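Local coordinates for protein 4-alpha-glucanotransferase (Streptococcus agalactiae, PDB 6M6T) that is an amylomaltase, a glucanotransferase of the TIM-barrel clan that holds glycan ligands in its pockets, at residues Asp275-Val287 / Glu326-Ile340. Sequence-based numbering, arbitrary orientation.
Sequences DFDWWIYRIQSGV and ELFATIKEKLGDLPI
Phe-276, the N-cap residue of helix 277-289, lays one ring face over the backbone of helix 324-335: Leu-327 CA sits 3.8 Å from the ring centroid and 8° off its normal, a CH-pi contact. Leu-327 itself reaches on past the ring, its CG anti to the backbone N (chi1 157°), which brings CD1 to 3.6 Å from Trp-279 CB. Near Phe-276 CD2, Thr-330 OG1 is tied back to its own helix by a 2.7 Å bond to Glu-326 O, which also accepts Thr-330 N from the other face of its carbonyl plane. Asp-275, the C-prime residue of the Schellman motif ending helix 268-273, is met by the extended chain of Lys-334 coming from the opposite direction, a salt bridge (Asp-275 OD2 to Lys-334 NZ 2.9 Å) whose hydrogen bond is weak. Farther along, segments 277-287 and 326-335 cross at -58° and the packing turns aliphatic. Ile-280 and Ile-331 run antiparallel alongside one another, Ile-280 CD1 3.4 Å from Ile-331 CG1. Ile-283 CG2 touches both Leu-335 CD1 (3.8 Å) and Leu-338 CD1 (3.6 Å), the three carbons forming a close triangle. Val-287 then reaches Leu-338 and Ile-340, where the chain enters strand 340-342. These neighbouring helices line the outside of the parallel barrel: Ile-283 rests on Leu-293 of strand 292-295 and Met-217 of strand 212-217, while Ile-340 packs against Leu-293 and Ile-295.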
loop_
_atom_site.group_PDB
_atom_site.type_symbol
_atom_site.label_atom_id
_atom_site.label_comp_id
_atom_site.label_asym_id
_atom_site.label_seq_id
_atom_site.Cartn_x
_atom_site.Cartn_y
_atom_site.Cartn_z
ATOM N N ASP A 275 11.108 1.632 24.003
ATOM C CA ASP A 275 12.123 1.002 23.169
ATOM C C ASP A 275 11.602 0.695 21.767
ATOM O O ASP A 275 12.090 -0.219 21.108
ATOM C CB ASP A 275 12.666 -0.259 23.844
ATOM C CG ASP A 275 14.038 -0.620 23.358
ATOM O OD1 ASP A 275 14.560 0.128 22.502
ATOM O OD2 ASP A 275 14.595 -1.643 23.821
ATOM N N PHE A 276 10.597 1.445 21.313
ATOM C CA PHE A 276 9.991 1.278 19.991
ATOM C C PHE A 276 9.434 -0.138 19.754
ATOM O O PHE A 276 9.304 -0.581 18.612
ATOM C CB PHE A 276 10.988 1.667 18.904
ATOM C CG PHE A 276 11.513 3.060 19.036
ATOM C CD1 PHE A 276 10.814 4.126 18.498
ATOM C CD2 PHE A 276 12.715 3.303 19.669
ATOM C CE1 PHE A 276 11.296 5.408 18.593
ATOM C CE2 PHE A 276 13.200 4.586 19.767
ATOM C CZ PHE A 276 12.484 5.641 19.232
ATOM N N ASP A 277 9.058 -0.831 20.834
ATOM C CA ASP A 277 8.462 -2.164 20.787
ATOM C C ASP A 277 7.528 -2.336 19.588
ATOM O O ASP A 277 7.720 -3.218 18.735
ATOM C CB ASP A 277 7.715 -2.382 22.117
ATOM C CG ASP A 277 7.221 -3.834 22.334
ATOM O OD1 ASP A 277 6.471 -4.401 21.485
ATOM O OD2 ASP A 277 7.565 -4.391 23.410
ATOM N N TRP A 278 6.540 -1.453 19.485
ATOM C CA TRP A 278 5.511 -1.615 18.465
ATOM C C TRP A 278 6.092 -1.500 17.062
ATOM O O TRP A 278 5.686 -2.231 16.153
ATOM C CB TRP A 278 4.410 -0.582 18.678
ATOM C CG TRP A 278 3.252 -0.697 17.735
ATOM C CD1 TRP A 278 2.370 -1.749 17.620
ATOM C CD2 TRP A 278 2.834 0.284 16.775
ATOM N NE1 TRP A 278 1.436 -1.472 16.648
ATOM C CE2 TRP A 278 1.699 -0.233 16.116
ATOM C CE3 TRP A 278 3.312 1.549 16.408
ATOM C CZ2 TRP A 278 1.037 0.474 15.111
ATOM C CZ3 TRP A 278 2.648 2.249 15.413
ATOM C CH2 TRP A 278 1.525 1.712 14.781
ATOM N N TRP A 279 7.046 -0.589 16.867
ATOM C CA TRP A 279 7.644 -0.408 15.550
ATOM C C TRP A 279 8.507 -1.600 15.161
ATOM O O TRP A 279 8.554 -1.984 13.985
ATOM C CB TRP A 279 8.475 0.866 15.540
ATOM C CG TRP A 279 7.684 2.094 15.283
ATOM C CD1 TRP A 279 7.460 3.119 16.153
ATOM C CD2 TRP A 279 7.017 2.445 14.063
ATOM N NE1 TRP A 279 6.695 4.089 15.546
ATOM C CE2 TRP A 279 6.408 3.695 14.265
ATOM C CE3 TRP A 279 6.874 1.821 12.826
ATOM C CZ2 TRP A 279 5.667 4.330 13.277
ATOM C CZ3 TRP A 279 6.145 2.458 11.848
ATOM C CH2 TRP A 279 5.550 3.695 12.078
ATOM N N ILE A 280 9.223 -2.180 16.127
ATOM C CA ILE A 280 9.981 -3.391 15.836
ATOM C C ILE A 280 9.038 -4.484 15.374
ATOM O O ILE A 280 9.341 -5.231 14.443
ATOM C CB ILE A 280 10.799 -3.832 17.062
ATOM C CG1 ILE A 280 11.769 -2.722 17.479
ATOM C CG2 ILE A 280 11.520 -5.149 16.783
ATOM C CD1 ILE A 280 12.879 -2.511 16.513
ATOM N N TYR A 281 7.858 -4.554 15.981
ATOM C CA TYR A 281 6.875 -5.562 15.587
ATOM C C TYR A 281 6.308 -5.283 14.193
ATOM O O TYR A 281 6.151 -6.206 13.374
ATOM C CB TYR A 281 5.790 -5.613 16.665
ATOM C CG TYR A 281 4.421 -6.055 16.244
ATOM C CD1 TYR A 281 4.101 -7.402 16.150
ATOM C CD2 TYR A 281 3.430 -5.121 15.991
ATOM C CE1 TYR A 281 2.829 -7.805 15.780
ATOM C CE2 TYR A 281 2.164 -5.510 15.629
ATOM C CZ TYR A 281 1.860 -6.852 15.525
ATOM O OH TYR A 281 0.582 -7.227 15.158
ATOM N N ARG A 282 6.023 -4.018 13.892
ATOM C CA ARG A 282 5.555 -3.664 12.554
ATOM C C ARG A 282 6.570 -4.077 11.491
ATOM O O ARG A 282 6.233 -4.790 10.534
ATOM C CB ARG A 282 5.276 -2.162 12.475
ATOM C CG ARG A 282 3.965 -1.709 13.106
ATOM C CD ARG A 282 3.468 -0.408 12.481
ATOM N NE ARG A 282 2.988 -0.609 11.116
ATOM C CZ ARG A 282 2.470 0.354 10.363
ATOM N NH1 ARG A 282 2.369 1.586 10.847
ATOM N NH2 ARG A 282 2.056 0.087 9.133
ATOM N N ILE A 283 7.829 -3.646 11.667
ATOM C CA ILE A 283 8.902 -3.929 10.712
ATOM C C ILE A 283 9.144 -5.426 10.597
ATOM O O ILE A 283 9.409 -5.942 9.504
ATOM C CB ILE A 283 10.194 -3.193 11.129
ATOM C CG1 ILE A 283 10.023 -1.671 11.053
ATOM C CG2 ILE A 283 11.335 -3.606 10.261
ATOM C CD1 ILE A 283 10.048 -1.117 9.650
ATOM N N GLN A 284 9.070 -6.147 11.720
ATOM C CA GLN A 284 9.310 -7.587 11.698
ATOM C C GLN A 284 8.239 -8.300 10.881
ATOM O O GLN A 284 8.540 -9.133 10.006
ATOM C CB GLN A 284 9.363 -8.122 13.134
ATOM C CG GLN A 284 9.999 -9.499 13.284
ATOM C CD GLN A 284 10.342 -9.861 14.724
ATOM O OE1 GLN A 284 9.482 -10.293 15.502
ATOM N NE2 GLN A 284 11.611 -9.705 15.080
ATOM N N SER A 285 6.974 -7.954 11.121
ATOM C CA SER A 285 5.929 -8.600 10.347
ATOM C C SER A 285 5.909 -8.099 8.907
ATOM O O SER A 285 5.331 -8.765 8.046
ATOM C CB SER A 285 4.580 -8.398 11.029
ATOM O OG SER A 285 3.886 -7.305 10.457
ATOM N N GLY A 286 6.547 -6.963 8.624
ATOM C CA GLY A 286 6.642 -6.466 7.265
ATOM C C GLY A 286 7.658 -7.245 6.455
ATOM O O GLY A 286 7.399 -7.662 5.315
ATOM N N VAL A 287 8.832 -7.461 7.056
ATOM C CA VAL A 287 9.856 -8.279 6.416
ATOM C C VAL A 287 9.468 -9.759 6.362
ATOM O O VAL A 287 10.090 -10.524 5.624
ATOM C CB VAL A 287 11.201 -8.087 7.131
ATOM C CG1 VAL A 287 11.485 -6.600 7.323
ATOM C CG2 VAL A 287 11.205 -8.824 8.462
ATOM N N GLU A 326 17.166 7.183 16.621
ATOM C CA GLU A 326 17.075 6.162 17.666
ATOM C C GLU A 326 16.260 4.958 17.192
ATOM O O GLU A 326 16.659 3.806 17.396
ATOM C CB GLU A 326 16.467 6.756 18.946
ATOM C CG GLU A 326 17.241 7.926 19.544
ATOM C CD GLU A 326 17.048 9.216 18.745
ATOM O OE1 GLU A 326 17.960 10.088 18.737
ATOM O OE2 GLU A 326 15.978 9.337 18.103
ATOM N N LEU A 327 15.111 5.215 16.558
ATOM C CA LEU A 327 14.257 4.130 16.083
ATOM C C LEU A 327 15.020 3.220 15.141
ATOM O O LEU A 327 14.982 1.989 15.273
ATOM C CB LEU A 327 13.025 4.693 15.373
ATOM C CG LEU A 327 12.367 3.724 14.389
ATOM C CD1 LEU A 327 11.571 2.671 15.143
ATOM C CD2 LEU A 327 11.471 4.443 13.388
ATOM N N PHE A 328 15.730 3.810 14.184
ATOM C CA PHE A 328 16.356 2.956 13.191
ATOM C C PHE A 328 17.616 2.291 13.733
ATOM O O PHE A 328 17.931 1.165 13.335
ATOM C CB PHE A 328 16.602 3.754 11.911
ATOM C CG PHE A 328 15.339 4.012 11.124
ATOM C CD1 PHE A 328 14.733 2.990 10.401
ATOM C CD2 PHE A 328 14.728 5.267 11.142
ATOM C CE1 PHE A 328 13.563 3.214 9.689
ATOM C CE2 PHE A 328 13.553 5.498 10.431
ATOM C CZ PHE A 328 12.973 4.464 9.699
ATOM N N ALA A 329 18.325 2.917 14.671
ATOM C CA ALA A 329 19.389 2.178 15.343
ATOM C C ALA A 329 18.822 0.980 16.092
ATOM O O ALA A 329 19.410 -0.111 16.085
ATOM C CB ALA A 329 20.160 3.089 16.295
ATOM N N THR A 330 17.675 1.161 16.746
ATOM C CA THR A 330 17.084 0.059 17.488
ATOM C C THR A 330 16.681 -1.060 16.550
ATOM O O THR A 330 16.888 -2.240 16.861
ATOM C CB THR A 330 15.882 0.543 18.293
ATOM O OG1 THR A 330 16.239 1.730 19.005
ATOM C CG2 THR A 330 15.456 -0.517 19.292
ATOM N N ILE A 331 16.120 -0.706 15.386
ATOM C CA ILE A 331 15.735 -1.733 14.413
ATOM C C ILE A 331 16.971 -2.484 13.922
ATOM O O ILE A 331 17.000 -3.719 13.923
ATOM C CB ILE A 331 14.921 -1.126 13.250
ATOM C CG1 ILE A 331 13.564 -0.621 13.746
ATOM C CG2 ILE A 331 14.659 -2.167 12.176
ATOM C CD1 ILE A 331 12.837 0.262 12.760
ATOM N N LYS A 332 18.024 -1.756 13.530
ATOM C CA LYS A 332 19.263 -2.415 13.116
ATOM C C LYS A 332 19.769 -3.377 14.186
ATOM O O LYS A 332 20.006 -4.557 13.912
ATOM C CB LYS A 332 20.347 -1.385 12.781
ATOM C CG LYS A 332 21.465 -1.958 11.910
ATOM C CD LYS A 332 22.734 -1.135 11.960
ATOM C CE LYS A 332 23.744 -1.604 10.877
ATOM N NZ LYS A 332 25.118 -1.978 11.391
ATOM N N GLU A 333 19.939 -2.891 15.417
ATOM C CA GLU A 333 20.435 -3.756 16.486
ATOM C C GLU A 333 19.557 -4.998 16.670
ATOM O O GLU A 333 20.058 -6.131 16.703
ATOM C CB GLU A 333 20.529 -2.978 17.798
ATOM C CG GLU A 333 21.012 -3.850 18.955
ATOM C CD GLU A 333 22.354 -4.544 18.656
ATOM O OE1 GLU A 333 22.359 -5.716 18.188
ATOM O OE2 GLU A 333 23.413 -3.906 18.886
ATOM N N LYS A 334 18.242 -4.812 16.792
ATOM C CA LYS A 334 17.405 -5.920 17.225
ATOM C C LYS A 334 17.047 -6.859 16.082
ATOM O O LYS A 334 16.830 -8.053 16.314
ATOM C CB LYS A 334 16.143 -5.380 17.895
ATOM C CG LYS A 334 16.339 -5.018 19.348
ATOM C CD LYS A 334 15.125 -4.317 19.879
ATOM C CE LYS A 334 15.227 -4.139 21.377
ATOM N NZ LYS A 334 13.899 -3.744 21.923
ATOM N N LEU A 335 17.009 -6.356 14.853
ATOM C CA LEU A 335 16.525 -7.102 13.705
ATOM C C LEU A 335 17.605 -7.435 12.682
ATOM O O LEU A 335 17.321 -8.185 11.739
ATOM C CB LEU A 335 15.406 -6.312 13.017
ATOM C CG LEU A 335 14.108 -6.270 13.810
ATOM C CD1 LEU A 335 12.990 -5.579 13.035
ATOM C CD2 LEU A 335 13.747 -7.684 14.142
ATOM N N GLY A 336 18.840 -6.927 12.856
ATOM C CA GLY A 336 19.850 -6.935 11.809
ATOM C C GLY A 336 19.601 -5.817 10.808
ATOM O O GLY A 336 18.699 -4.998 10.981
ATOM N N ASP A 337 20.409 -5.781 9.743
ATOM C CA ASP A 337 20.105 -4.911 8.604
ATOM C C ASP A 337 19.020 -5.568 7.741
ATOM O O ASP A 337 18.912 -6.798 7.695
ATOM C CB ASP A 337 21.382 -4.590 7.803
ATOM C CG ASP A 337 22.077 -5.835 7.226
ATOM O OD1 ASP A 337 21.413 -6.661 6.553
ATOM O OD2 ASP A 337 23.310 -5.983 7.450
ATOM N N LEU A 338 18.155 -4.761 7.125
ATOM C CA LEU A 338 16.950 -5.329 6.513
ATOM C C LEU A 338 16.649 -4.712 5.156
ATOM O O LEU A 338 16.946 -3.534 4.924
ATOM C CB LEU A 338 15.713 -5.150 7.408
ATOM C CG LEU A 338 15.799 -5.610 8.856
ATOM C CD1 LEU A 338 14.649 -4.996 9.659
ATOM C CD2 LEU A 338 15.825 -7.137 8.948
ATOM N N PRO A 339 16.010 -5.478 4.247
ATOM C CA PRO A 339 15.690 -4.932 2.920
ATOM C C PRO A 339 14.618 -3.853 2.932
ATOM O O PRO A 339 13.495 -4.108 2.479
ATOM C CB PRO A 339 15.187 -6.157 2.156
ATOM C CG PRO A 339 14.593 -7.026 3.206
ATOM C CD PRO A 339 15.443 -6.831 4.431
ATOM N N ILE A 340 14.940 -2.654 3.426
ATOM C CA ILE A 340 13.999 -1.537 3.411
ATOM C C ILE A 340 14.369 -0.587 2.285
ATOM O O ILE A 340 15.558 -0.315 2.047
ATOM C CB ILE A 340 13.978 -0.777 4.751
ATOM C CG1 ILE A 340 14.032 -1.733 5.942
ATOM C CG2 ILE A 340 12.751 0.129 4.824
ATOM C CD1 ILE A 340 13.051 -2.850 5.892
#